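Local coordinates for putative NADH Oxidase (Clostridium acetobutylicum, PDB 3E10), which probably works as an FMN-dependent oxidoreductase of the nitroreductase family, binding flavin mononucleotide in pockets to which both subunits of its dimer contribute, at residues Gln91-Ala96 with Lys137-Ile142; Pro42-Val47 with Glu80-Ile85; Asn6-Ile11 with Asn99-Ala104. One frame throughout, in Å; residues are numbered along the deposited sequence. Where two conformers were deposited one is given.

Contact 1 (Gln91-Ala96 with Lys137-Ile142); sequences QDMAAA and KPFCVI. With FMN (flavin mononucleotide), chain C.
The phenyl ring of Phe139 takes the CB methylene of Met93, a selenomethionine, over the middle of one face, and its far end passes the helix backbone. Met93 CB stands 3.4 Å from the centroid of the Phe139 ring and only 7° off the ring normal, a CH-pi contact in which the methylene hydrogens meet the pi cloud close to its centre. Further out, Phe139 CZ lies 3.5 Å from the amide Ala94 N, which comes up obliquely, and 4.0 Å from Ala94 CB. The small methyl of Ala94 leaves the ring room to come down on the backbone, and it also packs on Ala94 of the second subunit. The ring reaches this far because Phe139 CG is anti to its own backbone N (chi1 178°). The two side chains slide past each other in opposite directions, and the bends of Met93 at chi2 and chi3 carry its selenium to Trp43. In the alpha/beta fold of the nitroreductase family this is where helix 89-106 lies on the antiparallel sheet. Strand 136-145 is irregular here: Phe139 and Cys140 both face Leu76 of the adjoining strand, forming a classic beta bulge. From the same helix, Gln91 and Asp92 reach one of the bound flavins at its dimethylbenzene end, Gln91 OE1 lying 3.5 Å from the methyl C7M of FMN and Asp92 OD1 3.7 Å from that methyl. The carboxylate of Asp92 is held by Ala37 N and Gln40 NE2, while Gln91 NE2 bonds to Gln117 O and Glu90 OE1 of the second subunit.

Contact 2 (Pro42-Val47 with Glu80-Ile85); sequences PWEFIV and EEKMKI
Strand 43-48 is an outermost strand of the chain's antiparallel sheet, and where it begins, Pro42 and Glu44 meet Lys82 and Met83 in the loop that leaves the neighbouring strand 72-79. In the dimer this edge does not end the sheet, because a strand of the second subunit pairs in parallel with Phe45, Ile46 and Val47. Just before the strand, the loop packs on the proline: Lys82 CB rests 4.0 Å from Pro42 CA, and Met83 CG lies at the longer distance of 4.4 Å from Pro42 CB. Proline suits the strand's start, its compact ring giving Lys82 and Met83 an apolar surface to rest on; its CD also lies 3.8 Å above the ring plane of Trp43, displaced toward the rim. A short 3-10 turn, closed by the bond of 3.0 Å from Met83 N to Glu80 O, presents Lys82 toward the strand. The lysine runs extended alongside the backbone and turns only at its last torsion (chi4 77°), bringing its ammonium group to Glu44, whose chain it crosses at about a right angle. Lysine suits the place because its length spans two residues of strand and its charge can be shared: in the conformer described, one of two modelled, NZ also forms a salt bridge with Asp79. The carboxylate of Glu44 is divided between its oxygens, OE1 bonding to His164 of the second subunit and OE2 receiving the lysine. Lys82 NZ approaches Glu44 OE2 to 2.7 Å, nearly in line with the carbon-oxygen bond.

Contact 3 (Asn6-Ile11 with Asn99-Ala104); sequences NNRRSI and NILLEA. With FMN (flavin mononucleotide), chain L.
Arg8 leaves the end of helix 4-7 and crosses the flank of helix 89-106 on its way to a flavin phosphate. Its CB lies 4.0 Å from Leu102 CD2, CG passes the carbonyl oxygen of Leu101, CD comes within 3.8 Å of Leu101 CB, and NE makes a long, weak ion pair with Glu98 OE2. A leucine suits position 102, where its CD2 methyl reaches both CB and CD of the arginine's aliphatic half. With CG anti to the backbone N (chi1 176°), the chain starts toward the helix, and bends at chi2 and chi3 then turn the guanidinium back to FMN. There Arg8 NH1 donates to O2P of FMN at 2.9 Å with an N-H...O angle of 167°, O2P lying in the guanidinium plane, and Arg8 NH2 donates to O1P at 2.9 Å; NH2 also reaches Gln33 O of the second subunit. Arg9 grips the same phosphate through NE to O3P and through NH2 to O1P, the latter at 2.8 Å. Ser10 adds its backbone N to O3P, and its short side chain sets OG 2.7 Å from O2P of FMN. Each terminal phosphate oxygen thus accepts two bonds from three consecutive residues, and the two arginines probably offset much of the phosphate's negative charge.

Overall arrangement
Contacts 1 and 3 are buried and share helix 89-106, meeting where Ile142 packs on Ile100 and Leu101; contact 2 lies nearer the surface, its centre about 10 Å from that of contact 1. Contacts 1 and 2 both reach the sheet and touch where Asp92 packs on Pro42 and Lys137 on Glu80. Their chemistry follows their place: carbon on an aromatic face in the interior, a shared salt bridge at the sheet margin, and in contact 3 aliphatic carbons supporting arginines that hold a phosphate. Contacts 1 and 3 serve different bound flavins, one at its ring methyls and the other at its phosphate. All three touch the second subunit, as befits a dimer whose pockets draw on both chains.

Contact 1 (Gln91-Ala96 with Lys137-Ile142)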
loop_
_atom_site.group_PDB
_atom_site.type_symbol
_atom_site.label_atom_id
_atom_site.label_comp_id
_atom_site.label_asym_id
_atom_site.label_seq_id
_atom_site.Cartn_x
_atom_site.Cartn_y
_atom_site.Cartn_z
ATOM N N GLN B 91 1.677 0.880 7.656
ATOM C CA GLN B 91 2.219 0.823 6.302
ATOM C C GLN B 91 2.124 -0.577 5.738
ATOM O O GLN B 91 1.716 -0.758 4.583
ATOM C CB GLN B 91 3.671 1.328 6.310
ATOM C CG GLN B 91 3.759 2.800 6.753
ATOM C CD GLN B 91 5.178 3.320 6.864
ATOM O OE1 GLN B 91 6.054 2.907 6.101
ATOM N NE2 GLN B 91 5.417 4.222 7.836
ATOM N N ASP B 92 2.483 -1.564 6.549
ATOM C CA ASP B 92 2.319 -2.948 6.170
ATOM C C ASP B 92 0.861 -3.218 5.742
ATOM O O ASP B 92 0.612 -3.876 4.748
ATOM C CB ASP B 92 2.575 -3.872 7.357
ATOM C CG ASP B 92 3.967 -3.779 7.951
ATOM O OD1 ASP B 92 4.865 -3.144 7.338
ATOM O OD2 ASP B 92 4.140 -4.420 9.038
HETATM N N MSE B 93 -0.077 -2.734 6.557
HETATM C CA MSE B 93 -1.505 -3.011 6.337
HETATM C C MSE B 93 -2.030 -2.290 5.117
HETATM O O MSE B 93 -2.846 -2.851 4.385
HETATM C CB MSE B 93 -2.362 -2.653 7.566
HETATM C CG MSE B 93 -2.025 -3.427 8.865
HETATM SE SE MSE B 93 -2.102 -5.341 8.672
HETATM C CE MSE B 93 -3.982 -5.464 8.163
ATOM N N ALA B 94 -1.493 -1.102 4.871
ATOM C CA ALA B 94 -1.837 -0.357 3.679
ATOM C C ALA B 94 -1.348 -1.080 2.412
ATOM O O ALA B 94 -2.046 -1.118 1.398
ATOM C CB ALA B 94 -1.240 1.089 3.789
ATOM N N ALA B 95 -0.156 -1.673 2.495
ATOM C CA ALA B 95 0.369 -2.424 1.349
ATOM C C ALA B 95 -0.508 -3.650 1.074
ATOM O O ALA B 95 -0.782 -3.977 -0.079
ATOM C CB ALA B 95 1.840 -2.819 1.622
ATOM N N ALA B 96 -0.929 -4.346 2.140
ATOM C CA ALA B 96 -1.861 -5.465 2.012
ATOM C C ALA B 96 -3.195 -5.033 1.393
ATOM O O ALA B 96 -3.744 -5.702 0.515
ATOM C CB ALA B 96 -2.070 -6.145 3.371
ATOM N N LYS B 137 -5.903 -4.776 16.452
ATOM C CA LYS B 137 -6.169 -3.400 16.087
ATOM C C LYS B 137 -6.843 -3.300 14.740
ATOM O O LYS B 137 -6.284 -3.762 13.729
ATOM C CB LYS B 137 -4.844 -2.648 15.990
ATOM C CG LYS B 137 -4.087 -2.712 17.328
ATOM C CD LYS B 137 -2.811 -1.866 17.311
ATOM C CE LYS B 137 -3.075 -0.362 17.238
ATOM N NZ LYS B 137 -3.681 0.189 18.499
ATOM N N PRO B 138 -8.038 -2.700 14.711
ATOM C CA PRO B 138 -8.676 -2.478 13.416
ATOM C C PRO B 138 -7.880 -1.551 12.514
ATOM O O PRO B 138 -7.337 -0.554 12.972
ATOM C CB PRO B 138 -9.998 -1.827 13.776
ATOM C CG PRO B 138 -10.229 -2.146 15.221
ATOM C CD PRO B 138 -8.908 -2.279 15.829
ATOM N N PHE B 139 -7.798 -1.911 11.239
ATOM C CA PHE B 139 -7.102 -1.096 10.253
ATOM C C PHE B 139 -8.050 -0.443 9.236
ATOM O O PHE B 139 -8.102 0.780 9.102
ATOM C CB PHE B 139 -6.004 -1.879 9.531
ATOM C CG PHE B 139 -5.311 -1.046 8.482
ATOM C CD1 PHE B 139 -4.475 -0.014 8.845
ATOM C CD2 PHE B 139 -5.573 -1.220 7.129
ATOM C CE1 PHE B 139 -3.855 0.769 7.892
ATOM C CE2 PHE B 139 -4.963 -0.405 6.166
ATOM C CZ PHE B 139 -4.115 0.573 6.538
ATOM N N CYS B 140 -8.817 -1.263 8.523
ATOM C CA CYS B 140 -9.758 -0.761 7.539
ATOM C C CYS B 140 -10.759 -1.860 7.230
ATOM O O CYS B 140 -10.597 -3.007 7.672
ATOM C CB CYS B 140 -9.059 -0.288 6.254
ATOM S SG CYS B 140 -8.525 -1.597 5.120
ATOM N N VAL B 141 -11.777 -1.506 6.469
ATOM C CA VAL B 141 -12.683 -2.493 5.873
ATOM C C VAL B 141 -12.622 -2.300 4.372
ATOM O O VAL B 141 -12.569 -1.173 3.899
ATOM C CB VAL B 141 -14.122 -2.324 6.367
ATOM C CG1 VAL B 141 -15.051 -3.341 5.692
ATOM C CG2 VAL B 141 -14.220 -2.391 7.902
ATOM N N ILE B 142 -12.616 -3.415 3.620
ATOM C CA ILE B 142 -12.728 -3.367 2.157
ATOM C C ILE B 142 -14.064 -4.009 1.759
ATOM O O ILE B 142 -14.322 -5.160 2.103
ATOM C CB ILE B 142 -11.535 -4.040 1.479
ATOM C CG1 ILE B 142 -10.221 -3.297 1.833
ATOM C CG2 ILE B 142 -11.712 -4.042 -0.063
ATOM C CD1 ILE B 142 -8.992 -3.956 1.406
HETATM N N1 FMN C . 13.847 -3.601 3.826
HETATM C C2 FMN C . 15.099 -3.115 4.112
HETATM O O2 FMN C . 16.103 -3.687 3.679
HETATM N N3 FMN C . 15.270 -1.947 4.814
HETATM C C4 FMN C . 14.208 -1.267 5.377
HETATM O O4 FMN C . 14.409 -0.196 5.976
HETATM C C4A FMN C . 12.917 -1.743 5.077
HETATM N N5 FMN C . 11.811 -1.081 5.540
HETATM C C5A FMN C . 10.545 -1.524 5.233
HETATM C C6 FMN C . 9.427 -0.832 5.692
HETATM C C7 FMN C . 8.144 -1.232 5.392
HETATM C C7M FMN C . 6.969 -0.428 5.908
HETATM C C8 FMN C . 7.955 -2.359 4.595
HETATM C C8M FMN C . 6.577 -2.646 4.070
HETATM C C9 FMN C . 9.072 -3.063 4.124
HETATM C C9A FMN C . 10.368 -2.661 4.433
HETATM N N10 FMN C . 11.487 -3.384 4.014
HETATM C C10 FMN C . 12.750 -2.903 4.302
HETATM C "C1'" FMN C . 11.330 -4.631 3.181
HETATM C "C2'" FMN C . 10.934 -5.815 4.073
HETATM O "O2'" FMN C . 12.033 -6.280 4.843
HETATM C "C3'" FMN C . 10.351 -6.922 3.208
HETATM O "O3'" FMN C . 9.133 -6.448 2.629
HETATM C "C4'" FMN C . 10.097 -8.248 3.983
HETATM O "O4'" FMN C . 11.288 -8.829 4.443
HETATM C "C5'" FMN C . 9.331 -9.248 3.131
HETATM O "O5'" FMN C . 10.091 -9.653 2.003
HETATM P P FMN C . 9.475 -9.397 0.542
HETATM O O1P FMN C . 9.399 -7.894 0.325
HETATM O O2P FMN C . 10.454 -10.064 -0.403
HETATM O O3P FMN C . 8.096 -10.053 0.476
#

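Contact 2 (Pro42-Val47 with Glu80-Ile85)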
loop_
_atom_site.group_PDB
_atom_site.type_symbol
_atom_site.label_atom_id
_atom_site.label_comp_id
_atom_site.label_asym_id
_atom_site.label_seq_id
_atom_site.Cartn_x
_atom_site.Cartn_y
_atom_site.Cartn_z
ATOM N N PRO B 42 1.849 -8.678 10.001
ATOM C CA PRO B 42 1.083 -8.530 11.258
ATOM C C PRO B 42 -0.438 -8.705 11.086
ATOM O O PRO B 42 -1.191 -8.547 12.044
ATOM C CB PRO B 42 1.426 -7.121 11.677
ATOM C CG PRO B 42 1.528 -6.380 10.368
ATOM C CD PRO B 42 2.151 -7.369 9.395
ATOM N N TRP B 43 -0.853 -9.137 9.905
ATOM C CA TRP B 43 -2.267 -9.050 9.503
ATOM C C TRP B 43 -3.151 -10.214 9.939
ATOM O O TRP B 43 -2.731 -11.390 9.977
ATOM C CB TRP B 43 -2.372 -8.947 7.987
ATOM C CG TRP B 43 -1.300 -9.720 7.226
ATOM C CD1 TRP B 43 -1.151 -11.072 7.130
ATOM C CD2 TRP B 43 -0.243 -9.145 6.475
ATOM N NE1 TRP B 43 -0.056 -11.367 6.356
ATOM C CE2 TRP B 43 0.507 -10.196 5.927
ATOM C CE3 TRP B 43 0.126 -7.828 6.210
ATOM C CZ2 TRP B 43 1.663 -9.965 5.151
ATOM C CZ3 TRP B 43 1.262 -7.585 5.404
ATOM C CH2 TRP B 43 2.007 -8.664 4.899
ATOM N N GLU B 44 -4.395 -9.863 10.206
ATOM C CA GLU B 44 -5.515 -10.796 10.438
ATOM C C GLU B 44 -6.694 -10.246 9.664
ATOM O O GLU B 44 -6.793 -9.049 9.507
ATOM C CB GLU B 44 -5.874 -10.805 11.943
ATOM C CG GLU B 44 -4.775 -11.346 12.863
ATOM C CD GLU B 44 -4.607 -12.849 12.825
ATOM O OE1 GLU B 44 -5.427 -13.557 12.160
ATOM O OE2 GLU B 44 -3.628 -13.353 13.463
ATOM N N PHE B 45 -7.574 -11.118 9.193
ATOM C CA PHE B 45 -8.678 -10.742 8.324
ATOM C C PHE B 45 -9.976 -11.361 8.833
ATOM O O PHE B 45 -10.029 -12.574 9.061
ATOM C CB PHE B 45 -8.433 -11.231 6.877
ATOM C CG PHE B 45 -7.095 -10.840 6.324
ATOM C CD1 PHE B 45 -6.001 -11.650 6.492
ATOM C CD2 PHE B 45 -6.911 -9.624 5.690
ATOM C CE1 PHE B 45 -4.741 -11.296 6.009
ATOM C CE2 PHE B 45 -5.666 -9.263 5.214
ATOM C CZ PHE B 45 -4.588 -10.101 5.373
ATOM N N ILE B 46 -11.041 -10.569 8.904
ATOM C CA ILE B 46 -12.385 -11.115 9.128
ATOM C C ILE B 46 -13.138 -10.993 7.789
ATOM O O ILE B 46 -13.245 -9.915 7.212
ATOM C CB ILE B 46 -13.173 -10.383 10.216
ATOM C CG1 ILE B 46 -12.396 -10.291 11.519
ATOM C CG2 ILE B 46 -14.537 -11.101 10.462
ATOM C CD1 ILE B 46 -13.051 -9.378 12.593
ATOM N N VAL B 47 -13.629 -12.125 7.307
ATOM C CA VAL B 47 -14.292 -12.181 6.030
ATOM C C VAL B 47 -15.773 -12.349 6.321
ATOM O O VAL B 47 -16.152 -13.302 7.041
ATOM C CB VAL B 47 -13.784 -13.368 5.209
ATOM C CG1 VAL B 47 -14.576 -13.496 3.911
ATOM C CG2 VAL B 47 -12.251 -13.228 4.965
ATOM N N GLU B 80 -0.826 -6.652 17.568
ATOM C CA GLU B 80 0.329 -6.104 18.261
ATOM C C GLU B 80 1.375 -7.181 18.585
ATOM O O GLU B 80 2.584 -6.901 18.590
ATOM C CB GLU B 80 -0.101 -5.439 19.567
ATOM C CG GLU B 80 -0.806 -4.123 19.440
ATOM C CD GLU B 80 -1.240 -3.562 20.833
ATOM O OE1 GLU B 80 -1.423 -4.340 21.785
ATOM O OE2 GLU B 80 -1.464 -2.351 20.941
ATOM N N GLU B 81 0.915 -8.378 18.937
ATOM C CA GLU B 81 1.801 -9.425 19.363
ATOM C C GLU B 81 2.637 -9.996 18.228
ATOM O O GLU B 81 3.588 -10.722 18.499
ATOM C CB GLU B 81 1.029 -10.522 20.095
ATOM C CG GLU B 81 0.375 -9.994 21.378
ATOM C CD GLU B 81 -0.418 -11.041 22.131
ATOM O OE1 GLU B 81 -0.537 -12.181 21.630
ATOM O OE2 GLU B 81 -0.955 -10.706 23.218
ATOM N N LYS B 82 2.292 -9.652 16.986
ATOM C CA LYS B 82 3.104 -10.019 15.842
ATOM C C LYS B 82 4.079 -8.923 15.421
ATOM O O LYS B 82 4.893 -9.133 14.523
ATOM C CB LYS B 82 2.209 -10.397 14.668
ATOM C CG LYS B 82 1.353 -11.597 14.966
ATOM C CD LYS B 82 0.517 -11.983 13.768
ATOM C CE LYS B 82 -0.173 -13.331 13.990
ATOM N NZ LYS B 82 -1.347 -13.214 14.898
HETATM N N MSE B 83 4.025 -7.767 16.063
HETATM C CA MSE B 83 4.840 -6.647 15.617
HETATM C C MSE B 83 6.242 -6.681 16.186
HETATM O O MSE B 83 6.423 -6.641 17.410
HETATM C CB MSE B 83 4.209 -5.327 15.992
HETATM C CG MSE B 83 2.836 -5.114 15.381
HETATM SE SE MSE B 83 2.036 -3.512 16.031
HETATM C CE MSE B 83 0.278 -3.792 15.346
ATOM N N LYS B 84 7.206 -6.731 15.293
ATOM C CA LYS B 84 8.628 -6.516 15.593
ATOM C C LYS B 84 8.994 -5.029 15.453
ATOM O O LYS B 84 9.868 -4.521 16.154
ATOM C CB LYS B 84 9.477 -7.325 14.613
ATOM C CG LYS B 84 9.218 -8.824 14.595
ATOM C CD LYS B 84 9.823 -9.474 13.328
ATOM C CE LYS B 84 9.715 -11.002 13.369
ATOM N NZ LYS B 84 8.397 -11.566 12.919
ATOM N N ILE B 85 8.288 -4.338 14.553
ATOM C CA ILE B 85 8.496 -2.927 14.253
ATOM C C ILE B 85 7.114 -2.267 14.291
ATOM O O ILE B 85 6.460 -2.045 13.269
ATOM C CB ILE B 85 9.186 -2.741 12.864
ATOM C CG1 ILE B 85 10.506 -3.516 12.851
ATOM C CG2 ILE B 85 9.425 -1.257 12.577
ATOM C CD1 ILE B 85 11.072 -3.701 11.486
#

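Contact 3 (Asn6-Ile11 with Asn99-Ala104)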
loop_
_atom_site.group_PDB
_atom_site.type_symbol
_atom_site.label_atom_id
_atom_site.label_comp_id
_atom_site.label_asym_id
_atom_site.label_seq_id
_atom_site.Cartn_x
_atom_site.Cartn_y
_atom_site.Cartn_z
ATOM N N ASN B 6 -3.422 0.884 -13.508
ATOM C CA ASN B 6 -4.108 2.026 -14.094
ATOM C C ASN B 6 -5.625 1.988 -13.928
ATOM O O ASN B 6 -6.273 3.050 -13.843
ATOM C CB ASN B 6 -3.825 2.110 -15.596
ATOM C CG ASN B 6 -2.478 2.726 -15.900
ATOM O OD1 ASN B 6 -1.891 3.410 -15.088
ATOM N ND2 ASN B 6 -1.998 2.486 -17.110
ATOM N N ASN B 7 -6.202 0.787 -13.962
ATOM C CA ASN B 7 -7.656 0.660 -14.039
ATOM C C ASN B 7 -8.357 0.472 -12.698
ATOM O O ASN B 7 -9.560 0.626 -12.618
ATOM C CB ASN B 7 -8.035 -0.463 -15.007
ATOM C CG ASN B 7 -7.850 -0.065 -16.460
ATOM O OD1 ASN B 7 -8.459 0.876 -16.934
ATOM N ND2 ASN B 7 -7.010 -0.798 -17.174
ATOM N N ARG B 8 -7.609 0.123 -11.650
ATOM C CA ARG B 8 -8.223 -0.046 -10.335
ATOM C C ARG B 8 -8.920 1.253 -9.907
ATOM O O ARG B 8 -8.273 2.309 -9.838
ATOM C CB ARG B 8 -7.147 -0.364 -9.330
ATOM C CG ARG B 8 -7.640 -0.482 -7.863
ATOM C CD ARG B 8 -6.672 0.109 -6.835
ATOM N NE ARG B 8 -6.352 1.518 -7.122
ATOM C CZ ARG B 8 -7.131 2.564 -6.858
ATOM N NH1 ARG B 8 -8.335 2.398 -6.339
ATOM N NH2 ARG B 8 -6.713 3.784 -7.169
ATOM N N ARG B 9 -10.211 1.145 -9.575
ATOM C CA ARG B 9 -10.973 2.298 -9.103
ATOM C C ARG B 9 -11.675 1.957 -7.794
ATOM O O ARG B 9 -11.972 0.795 -7.507
ATOM C CB ARG B 9 -12.048 2.729 -10.134
ATOM C CG ARG B 9 -11.499 3.232 -11.470
ATOM C CD ARG B 9 -11.158 4.693 -11.494
ATOM N NE ARG B 9 -10.038 5.087 -10.641
ATOM C CZ ARG B 9 -8.763 5.002 -11.015
ATOM N NH1 ARG B 9 -8.408 4.508 -12.204
ATOM N NH2 ARG B 9 -7.825 5.389 -10.175
ATOM N N SER B 10 -12.020 2.982 -7.019
ATOM C CA SER B 10 -12.915 2.777 -5.891
ATOM C C SER B 10 -14.346 2.605 -6.404
ATOM O O SER B 10 -14.937 3.531 -6.967
ATOM C CB SER B 10 -12.840 3.972 -4.932
ATOM O OG SER B 10 -11.622 3.974 -4.215
ATOM N N ILE B 11 -14.885 1.410 -6.207
ATOM C CA ILE B 11 -16.222 1.048 -6.628
ATOM C C ILE B 11 -17.063 0.837 -5.388
ATOM O O ILE B 11 -16.683 0.064 -4.503
ATOM C CB ILE B 11 -16.190 -0.189 -7.576
ATOM C CG1 ILE B 11 -15.514 0.236 -8.921
ATOM C CG2 ILE B 11 -17.629 -0.745 -7.777
ATOM C CD1 ILE B 11 -15.375 -0.860 -9.966
ATOM N N ASN B 99 -2.806 -4.439 -2.240
ATOM C CA ASN B 99 -2.790 -5.706 -2.965
ATOM C C ASN B 99 -4.203 -6.275 -3.170
ATOM O O ASN B 99 -4.524 -6.841 -4.223
ATOM C CB ASN B 99 -1.923 -6.745 -2.278
ATOM C CG ASN B 99 -0.446 -6.589 -2.585
ATOM O OD1 ASN B 99 0.004 -5.597 -3.190
ATOM N ND2 ASN B 99 0.331 -7.593 -2.159
ATOM N N ILE B 100 -5.019 -6.213 -2.124
ATOM C CA ILE B 100 -6.429 -6.663 -2.274
ATOM C C ILE B 100 -7.146 -5.901 -3.375
ATOM O O ILE B 100 -7.858 -6.485 -4.198
ATOM C CB ILE B 100 -7.203 -6.588 -0.927
ATOM C CG1 ILE B 100 -6.587 -7.542 0.119
ATOM C CG2 ILE B 100 -8.672 -6.838 -1.130
ATOM C CD1 ILE B 100 -7.148 -7.337 1.518
ATOM N N LEU B 101 -7.009 -4.567 -3.347
ATOM C CA LEU B 101 -7.718 -3.770 -4.325
ATOM C C LEU B 101 -7.261 -4.129 -5.732
ATOM O O LEU B 101 -8.079 -4.172 -6.655
ATOM C CB LEU B 101 -7.485 -2.291 -4.066
ATOM C CG LEU B 101 -7.979 -1.722 -2.739
ATOM C CD1 LEU B 101 -7.603 -0.246 -2.677
ATOM C CD2 LEU B 101 -9.508 -1.947 -2.504
ATOM N N LEU B 102 -5.956 -4.287 -5.930
ATOM C CA LEU B 102 -5.463 -4.635 -7.257
ATOM C C LEU B 102 -5.914 -6.020 -7.706
ATOM O O LEU B 102 -6.307 -6.207 -8.857
ATOM C CB LEU B 102 -3.948 -4.500 -7.303
ATOM C CG LEU B 102 -3.406 -3.075 -7.144
ATOM C CD1 LEU B 102 -1.902 -3.127 -6.916
ATOM C CD2 LEU B 102 -3.769 -2.171 -8.349
ATOM N N GLU B 103 -5.851 -6.983 -6.794
ATOM C CA GLU B 103 -6.315 -8.328 -7.105
ATOM C C GLU B 103 -7.814 -8.308 -7.433
ATOM O O GLU B 103 -8.267 -8.999 -8.348
ATOM C CB GLU B 103 -6.010 -9.290 -5.984
ATOM C CG GLU B 103 -6.383 -10.762 -6.242
ATOM C CD GLU B 103 -5.499 -11.477 -7.255
ATOM O OE1 GLU B 103 -4.435 -10.948 -7.639
ATOM O OE2 GLU B 103 -5.872 -12.612 -7.621
ATOM N N ALA B 104 -8.584 -7.495 -6.697
ATOM C CA ALA B 104 -10.009 -7.386 -7.008
ATOM C C ALA B 104 -10.222 -6.954 -8.446
ATOM O O ALA B 104 -11.005 -7.586 -9.188
ATOM C CB ALA B 104 -10.702 -6.440 -6.025
HETATM N N1 FMN L . -13.546 5.822 0.144
HETATM C C2 FMN L . -14.757 5.824 0.772
HETATM O O2 FMN L . -15.800 5.844 0.103
HETATM N N3 FMN L . -14.805 5.776 2.139
HETATM C C4 FMN L . -13.681 5.825 2.936
HETATM O O4 FMN L . -13.775 5.776 4.185
HETATM C C4A FMN L . -12.442 5.807 2.295
HETATM N N5 FMN L . -11.298 5.780 3.046
HETATM C C5A FMN L . -10.070 5.702 2.392
HETATM C C6 FMN L . -8.915 5.666 3.167
HETATM C C7 FMN L . -7.651 5.593 2.572
HETATM C C7M FMN L . -6.431 5.475 3.409
HETATM C C8 FMN L . -7.572 5.526 1.173
HETATM C C8M FMN L . -6.235 5.211 0.495
HETATM C C9 FMN L . -8.744 5.563 0.409
HETATM C C9A FMN L . -9.993 5.669 0.996
HETATM N N10 FMN L . -11.173 5.737 0.247
HETATM C C10 FMN L . -12.401 5.768 0.892
HETATM C "C1'" FMN L . -11.103 5.669 -1.221
HETATM C "C2'" FMN L . -10.684 7.033 -1.790
HETATM O "O2'" FMN L . -11.725 8.003 -1.699
HETATM C "C3'" FMN L . -10.294 6.867 -3.263
HETATM O "O3'" FMN L . -9.126 6.066 -3.317
HETATM C "C4'" FMN L . -10.060 8.195 -4.009
HETATM O "O4'" FMN L . -11.276 8.925 -4.146
HETATM C "C5'" FMN L . -9.445 8.026 -5.396
HETATM O "O5'" FMN L . -10.290 7.254 -6.259
HETATM P P FMN L . -9.776 5.857 -6.839
HETATM O O1P FMN L . -8.439 6.084 -7.498
HETATM O O2P FMN L . -9.626 4.894 -5.707
HETATM O O3P FMN L . -10.841 5.464 -7.838
#